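Dihydroxyacetone kinase (Citrobacter freundii, PDB 1UN8) catalyses the ATP-dependent phosphorylation of dihydroxyacetone to dihydroxyacetone phosphate, using a divalent metal cation, and works as a homodimer. Local coordinates at residues 374-377 with 378-381; 432-435 with 436-440; 468-471 with 472-476. All blocks are in the same frame, centred on the assembly; numbering follows the deposited sequence.

Contact 1: 374-377 with 378-381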
loop_
_atom_site.group_PDB
_atom_site.type_symbol
_atom_site.label_atom_id
_atom_site.label_comp_id
_atom_site.label_asym_id
_atom_site.label_seq_id
_atom_site.Cartn_x
_atom_site.Cartn_y
_atom_site.Cartn_z
ATOM N N THR A 374 -17.163 2.284 -48.366
ATOM C CA THR A 374 -18.417 1.801 -47.824
ATOM C C THR A 374 -18.518 0.277 -47.740
ATOM O O THR A 374 -19.072 -0.254 -46.772
ATOM C CB THR A 374 -19.608 2.376 -48.617
ATOM O OG1 THR A 374 -20.807 1.680 -48.253
ATOM C CG2 THR A 374 -19.363 2.266 -50.111
ATOM N N HIS A 375 -17.984 -0.431 -48.733
ATOM C CA HIS A 375 -18.036 -1.889 -48.708
ATOM C C HIS A 375 -17.219 -2.439 -47.542
ATOM O O HIS A 375 -17.654 -3.366 -46.848
ATOM C CB HIS A 375 -17.511 -2.488 -50.019
ATOM C CG HIS A 375 -17.434 -3.986 -50.007
ATOM N ND1 HIS A 375 -18.538 -4.789 -49.816
ATOM C CD2 HIS A 375 -16.379 -4.827 -50.135
ATOM C CE1 HIS A 375 -18.168 -6.059 -49.825
ATOM N NE2 HIS A 375 -16.862 -6.109 -50.017
ATOM N N LEU A 376 -16.037 -1.869 -47.324
ATOM C CA LEU A 376 -15.188 -2.331 -46.237
ATOM C C LEU A 376 -15.768 -1.979 -44.868
ATOM O O LEU A 376 -15.509 -2.683 -43.878
ATOM C CB LEU A 376 -13.765 -1.778 -46.394
ATOM C CG LEU A 376 -12.981 -2.320 -47.603
ATOM C CD1 LEU A 376 -11.590 -1.726 -47.629
ATOM C CD2 LEU A 376 -12.897 -3.833 -47.536
ATOM N N ASN A 377 -16.553 -0.903 -44.799
ATOM C CA ASN A 377 -17.173 -0.528 -43.529
ATOM C C ASN A 377 -18.272 -1.539 -43.232
ATOM O O ASN A 377 -18.427 -2.000 -42.095
ATOM C CB ASN A 377 -17.766 0.880 -43.592
ATOM C CG ASN A 377 -16.705 1.963 -43.507
ATOM O OD1 ASN A 377 -15.689 1.799 -42.830
ATOM N ND2 ASN A 377 -16.944 3.083 -44.177
ATOM N N ALA A 378 -19.022 -1.888 -44.272
ATOM C CA ALA A 378 -20.099 -2.854 -44.153
ATOM C C ALA A 378 -19.557 -4.162 -43.585
ATOM O O ALA A 378 -20.130 -4.730 -42.662
ATOM C CB ALA A 378 -20.734 -3.091 -45.521
ATOM N N LEU A 379 -18.448 -4.639 -44.141
ATOM C CA LEU A 379 -17.857 -5.880 -43.664
ATOM C C LEU A 379 -17.383 -5.714 -42.233
ATOM O O LEU A 379 -17.561 -6.604 -41.406
ATOM C CB LEU A 379 -16.674 -6.291 -44.544
ATOM C CG LEU A 379 -16.972 -6.728 -45.979
ATOM C CD1 LEU A 379 -15.667 -7.085 -46.664
ATOM C CD2 LEU A 379 -17.917 -7.927 -45.982
ATOM N N ASP A 380 -16.786 -4.566 -41.940
ATOM C CA ASP A 380 -16.274 -4.316 -40.602
ATOM C C ASP A 380 -17.387 -4.158 -39.573
ATOM O O ASP A 380 -17.209 -4.492 -38.405
ATOM C CB ASP A 380 -15.379 -3.074 -40.604
ATOM C CG ASP A 380 -14.462 -3.014 -39.387
ATOM O OD1 ASP A 380 -13.892 -4.070 -39.016
ATOM O OD2 ASP A 380 -14.298 -1.918 -38.809
ATOM N N ALA A 381 -18.536 -3.655 -40.012
ATOM C CA ALA A 381 -19.680 -3.451 -39.122
ATOM C C ALA A 381 -20.203 -4.752 -38.508
ATOM O O ALA A 381 -20.740 -4.745 -37.400
ATOM C CB ALA A 381 -20.807 -2.744 -39.878
#
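Leu-379 sits one helical turn after His-375, and the two side chains meet along one flank of the helix, the leucine buried and the imidazole at the more exposed edge. Followed outward from the backbone, Leu-379 first lays CB beside the carbonyl oxygens of His-375 and Leu-376. Its CG, set beside its own backbone N by a chi1 of -68°, comes to 3.5 Å from the O of His-375. The same CG lies over one face of the His-375 imidazole, 4.0 Å above the ring plane and displaced toward the rim. At the tip, Leu-379 CD1 reaches His-375 NE2 at 3.7 Å. The same CD1 is also near CE1 of the ring, and Leu-376 CD2 lies further off at 4.4 Å. The imidazole can meet this branch because its CG stands trans to the backbone N (chi1 175°), and the ring hangs beside the following turn. The contact is apolar, with CG of the leucine over the ring face.

Behind the side chains runs the regular i to i+4 ladder of helix 373-381, in the C-terminal domain, which is built as an eight-helix barrel and binds ATP. Leu-379 N donates to His-375 O at 3.1 Å, and Ala-381 N to Asn-377 O at 2.7 Å, the latter nearly in line with the C=O bond. Ala-378 N and Asp-380 N make the same step to Thr-374 and Leu-376.

The polar ends turn elsewhere. Asn-377 ND2 bonds to Ser-390 OG. Asp-380 brings its CB to 3.3 Å from Leu-376 O, but its carboxylate leads away, and OD2 accepts from the backbone N atoms of Asp-387 and Thr-388, two residues that bind ATP. Helix 534-547 packs against His-375 and Leu-376 through Gln-537, and against Asp-380 through Pro-534.

Contact 2: 432-435 with 436-440; sequences SGVL and MSIFF
Val-434 and Ile-438 touch along one side of helix 430-448, with Val-434 CG1 3.9 Å from Ile-438 CD1. With CG1 trans to its backbone N (chi1 176°), the valine sets this branch where the extended arm of the isoleucine crosses it at a slant. Ile-438 also presses on the backbone: its CG1 is 3.1 Å from Val-434 O. This side of the helix faces the second subunit, whose Leu-116 and Leu-120 pack on Val-434 and Ile-438.

The tight part is the run of backbone bonds and the groups beside it. Met-436 N donates to Ser-432 O at 3.0 Å, with an N-H...O angle of 170°, and Phe-439 N to Leu-435 O at 2.9 Å. Ser-437 OG is buried. It accepts from Thr-425 N and donates to Gly-421 O, both on helix 413-427. Met-436, also buried and bent at chi2 and chi3, leads its end away from 432-435 to the bound phospholipid, which Phe-440 also touches. Within 436-440, Phe-439 CD2 stands 3.8 Å over the centre of the Phe-440 ring, and Phe-417 meets Phe-440 edge-to-face.

The looser part is 432-435, where Ser-432, Val-434 and Leu-435 are partly exposed. Ser-432 keeps its side chain clear of 436-440 and packs on Thr-391 and Phe-392 of helix 388-404; it is one of the ATP-binding residues. The chemistry thus implies a helix serving three neighbours: a polar start for nucleotide, an apolar flank for lipid and another for the dimer partner.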
loop_
_atom_site.group_PDB
_atom_site.type_symbol
_atom_site.label_atom_id
_atom_site.label_comp_id
_atom_site.label_asym_id
_atom_site.label_seq_id
_atom_site.Cartn_x
_atom_site.Cartn_y
_atom_site.Cartn_z
ATOM N N SER A 432 -4.792 0.278 -37.060
ATOM C CA SER A 432 -4.624 0.119 -38.495
ATOM C C SER A 432 -3.553 1.081 -39.002
ATOM O O SER A 432 -2.659 0.691 -39.757
ATOM C CB SER A 432 -5.941 0.392 -39.222
ATOM O OG SER A 432 -6.822 -0.708 -39.099
ATOM N N GLY A 433 -3.657 2.340 -38.583
ATOM C CA GLY A 433 -2.691 3.332 -39.000
ATOM C C GLY A 433 -1.286 2.965 -38.553
ATOM O O GLY A 433 -0.341 3.032 -39.330
ATOM N N VAL A 434 -1.141 2.565 -37.297
ATOM C CA VAL A 434 0.157 2.206 -36.760
ATOM C C VAL A 434 0.753 1.006 -37.467
ATOM O O VAL A 434 1.937 1.007 -37.819
ATOM C CB VAL A 434 0.058 1.913 -35.252
ATOM C CG1 VAL A 434 1.404 1.430 -34.713
ATOM C CG2 VAL A 434 -0.380 3.163 -34.522
ATOM N N LEU A 435 -0.060 -0.023 -37.673
ATOM C CA LEU A 435 0.416 -1.219 -38.345
ATOM C C LEU A 435 0.884 -0.891 -39.761
ATOM O O LEU A 435 1.968 -1.303 -40.172
ATOM C CB LEU A 435 -0.685 -2.275 -38.375
ATOM C CG LEU A 435 -0.974 -2.964 -37.035
ATOM C CD1 LEU A 435 -2.299 -3.715 -37.093
ATOM C CD2 LEU A 435 0.156 -3.922 -36.719
ATOM N N MET A 436 0.077 -0.151 -40.511
ATOM C CA MET A 436 0.477 0.209 -41.866
ATOM C C MET A 436 1.760 1.056 -41.855
ATOM O O MET A 436 2.622 0.902 -42.728
ATOM C CB MET A 436 -0.645 0.965 -42.594
ATOM C CG MET A 436 -1.828 0.092 -43.020
ATOM S SD MET A 436 -1.318 -1.481 -43.776
ATOM C CE MET A 436 -0.866 -0.952 -45.403
ATOM N N SER A 437 1.892 1.947 -40.874
ATOM C CA SER A 437 3.089 2.772 -40.787
ATOM C C SER A 437 4.282 1.882 -40.493
ATOM O O SER A 437 5.366 2.080 -41.032
ATOM C CB SER A 437 2.949 3.842 -39.702
ATOM O OG SER A 437 2.155 4.919 -40.178
ATOM N N ILE A 438 4.077 0.901 -39.627
ATOM C CA ILE A 438 5.136 -0.036 -39.310
ATOM C C ILE A 438 5.566 -0.746 -40.596
ATOM O O ILE A 438 6.749 -0.826 -40.923
ATOM C CB ILE A 438 4.647 -1.081 -38.309
ATOM C CG1 ILE A 438 4.491 -0.423 -36.939
ATOM C CG2 ILE A 438 5.599 -2.272 -38.279
ATOM C CD1 ILE A 438 3.881 -1.318 -35.899
ATOM N N PHE A 439 4.582 -1.257 -41.318
ATOM C CA PHE A 439 4.813 -1.968 -42.564
ATOM C C PHE A 439 5.717 -1.178 -43.509
ATOM O O PHE A 439 6.815 -1.617 -43.850
ATOM C CB PHE A 439 3.466 -2.240 -43.245
ATOM C CG PHE A 439 3.569 -3.032 -44.524
ATOM C CD1 PHE A 439 3.779 -4.410 -44.497
ATOM C CD2 PHE A 439 3.432 -2.399 -45.757
ATOM C CE1 PHE A 439 3.847 -5.146 -45.672
ATOM C CE2 PHE A 439 3.496 -3.126 -46.939
ATOM C CZ PHE A 439 3.705 -4.507 -46.896
ATOM N N PHE A 440 5.250 -0.009 -43.934
ATOM C CA PHE A 440 6.017 0.806 -44.858
ATOM C C PHE A 440 7.352 1.327 -44.321
ATOM O O PHE A 440 8.332 1.404 -45.066
ATOM C CB PHE A 440 5.157 1.966 -45.358
ATOM C CG PHE A 440 4.109 1.553 -46.359
ATOM C CD1 PHE A 440 2.777 1.403 -45.976
ATOM C CD2 PHE A 440 4.457 1.316 -47.689
ATOM C CE1 PHE A 440 1.798 1.024 -46.905
ATOM C CE2 PHE A 440 3.486 0.934 -48.631
ATOM C CZ PHE A 440 2.152 0.790 -48.234
#

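Contact 3: 468-471 with 472-476; sequences GGAD and EGDRT
This is a local turn contact in the loop that joins helix 453-468 to helix 478-490, at the surface of the C-terminal domain and against the second subunit. Residues Asp-471 to Asp-474 form a type II beta turn, closed by Asp-474 N donating to Asp-471 O at 3.0 Å. The N atom stands well above the plane of that carbonyl. Gly-473 takes the third turn position with a phi of 111°, a backbone shape suited to glycine.

A second bond runs the other way across the turn. Asp-474 OD2 accepts from Asp-471 N at 2.7 Å, and the N-H comes from above the carboxylate plane. The chi1 of -67° sets CG beside the N of Asp-474 and brings the carboxylate back over the start of the turn, where OD2 also lies 3.5 Å from Asp-471 CB. Residue 471 is therefore gripped at both its N and its O by residue 474. The two carboxylates would probably repel each other, with 4.9 Å between Asp-471 OD2 and Asp-474 OD2. Lys-147 of the second subunit forms salt bridges with both oxygens, which probably offsets that.

Further along, Thr-476 turns back toward the first segment, and its CG2 rests 4.2 Å from Ala-470 CB. Its OG1 accepts from Ile-478 N, capping the turn into helix 478-490. Gly-473 N is held by Asp-479 OD1 of that helix, and Arg-475 NE by Thr-509 O. Upstream, Gly-469 leaves the helical conformation with positive phi and ends helix 453-468. Gly-468 and Thr-476, near the two ends of this loop, both bind ATP, so the turn belongs to an interhelical loop of the nucleotide site in the eight-helix barrel.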
loop_
_atom_site.group_PDB
_atom_site.type_symbol
_atom_site.label_atom_id
_atom_site.label_comp_id
_atom_site.label_asym_id
_atom_site.label_seq_id
_atom_site.Cartn_x
_atom_site.Cartn_y
_atom_site.Cartn_z
ATOM N N GLY A 468 2.325 -6.571 -34.159
ATOM C CA GLY A 468 0.890 -6.795 -34.174
ATOM C C GLY A 468 0.473 -8.079 -33.485
ATOM O O GLY A 468 -0.647 -8.173 -32.982
ATOM N N GLY A 469 1.368 -9.068 -33.463
ATOM C CA GLY A 469 1.068 -10.336 -32.826
ATOM C C GLY A 469 0.184 -11.294 -33.616
ATOM O O GLY A 469 -0.021 -12.437 -33.192
ATOM N N ALA A 470 -0.340 -10.855 -34.759
ATOM C CA ALA A 470 -1.213 -11.709 -35.563
ATOM C C ALA A 470 -0.455 -12.712 -36.419
ATOM O O ALA A 470 0.704 -12.499 -36.780
ATOM C CB ALA A 470 -2.110 -10.856 -36.443
ATOM N N ASP A 471 -1.129 -13.814 -36.729
ATOM C CA ASP A 471 -0.572 -14.881 -37.556
ATOM C C ASP A 471 -1.555 -15.239 -38.648
ATOM O O ASP A 471 -2.712 -14.803 -38.630
ATOM C CB ASP A 471 -0.294 -16.134 -36.723
ATOM C CG ASP A 471 1.171 -16.302 -36.403
ATOM O OD1 ASP A 471 1.976 -16.344 -37.368
ATOM O OD2 ASP A 471 1.513 -16.394 -35.196
ATOM N N GLU A 472 -1.098 -16.033 -39.607
ATOM C CA GLU A 472 -1.986 -16.441 -40.679
ATOM C C GLU A 472 -3.083 -17.283 -40.045
ATOM O O GLU A 472 -2.807 -18.254 -39.335
ATOM C CB GLU A 472 -1.229 -17.241 -41.737
ATOM C CG GLU A 472 -1.336 -16.609 -43.109
ATOM C CD GLU A 472 -0.562 -17.348 -44.177
ATOM O OE1 GLU A 472 0.636 -17.634 -43.952
ATOM O OE2 GLU A 472 -1.151 -17.625 -45.246
ATOM N N GLY A 473 -4.326 -16.885 -40.282
ATOM C CA GLY A 473 -5.446 -17.598 -39.715
ATOM C C GLY A 473 -6.161 -16.795 -38.647
ATOM O O GLY A 473 -7.243 -17.192 -38.214
ATOM N N ASP A 474 -5.584 -15.672 -38.219
ATOM C CA ASP A 474 -6.222 -14.861 -37.179
ATOM C C ASP A 474 -7.244 -13.873 -37.743
ATOM O O ASP A 474 -7.803 -13.049 -37.026
ATOM C CB ASP A 474 -5.172 -14.117 -36.332
ATOM C CG ASP A 474 -4.308 -15.063 -35.490
ATOM O OD1 ASP A 474 -4.800 -16.144 -35.107
ATOM O OD2 ASP A 474 -3.138 -14.724 -35.194
ATOM N N ARG A 475 -7.470 -13.945 -39.044
ATOM C CA ARG A 475 -8.465 -13.099 -39.689
ATOM C C ARG A 475 -8.144 -11.615 -39.859
ATOM O O ARG A 475 -8.997 -10.755 -39.622
ATOM C CB ARG A 475 -9.820 -13.251 -38.978
ATOM C CG ARG A 475 -10.275 -14.706 -38.841
ATOM C CD ARG A 475 -11.758 -14.825 -38.475
ATOM N NE ARG A 475 -12.622 -14.246 -39.501
ATOM C CZ ARG A 475 -13.101 -13.005 -39.474
ATOM N NH1 ARG A 475 -12.810 -12.205 -38.461
ATOM N NH2 ARG A 475 -13.851 -12.550 -40.474
ATOM N N THR A 476 -6.922 -11.314 -40.283
ATOM C CA THR A 476 -6.536 -9.926 -40.534
ATOM C C THR A 476 -5.963 -9.871 -41.941
ATOM O O THR A 476 -5.769 -10.912 -42.575
ATOM C CB THR A 476 -5.457 -9.431 -39.557
ATOM O OG1 THR A 476 -4.176 -9.948 -39.952
ATOM C CG2 THR A 476 -5.779 -9.885 -38.141
#

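Overall arrangement
All three contacts lie in the C-terminal helical domain, on the same side of the chain's centre, and each is a local contact near the ATP site. Contact 2 is the core one, largely buried and apolar. Contact 1 is partly buried, and contact 3 is a surface loop held by polar bonds and charge. Contacts 1 and 2 are helical turns on different helices, about 20 Å apart between centres and without touching. Contacts 2 and 3 do touch, Leu-435 CD2 packing 3.9 Å from Gly-468 CA. Both also reach the second subunit, contact 2 by apolar packing on leucines of that subunit, contact 3 by salt bridges to its lysine.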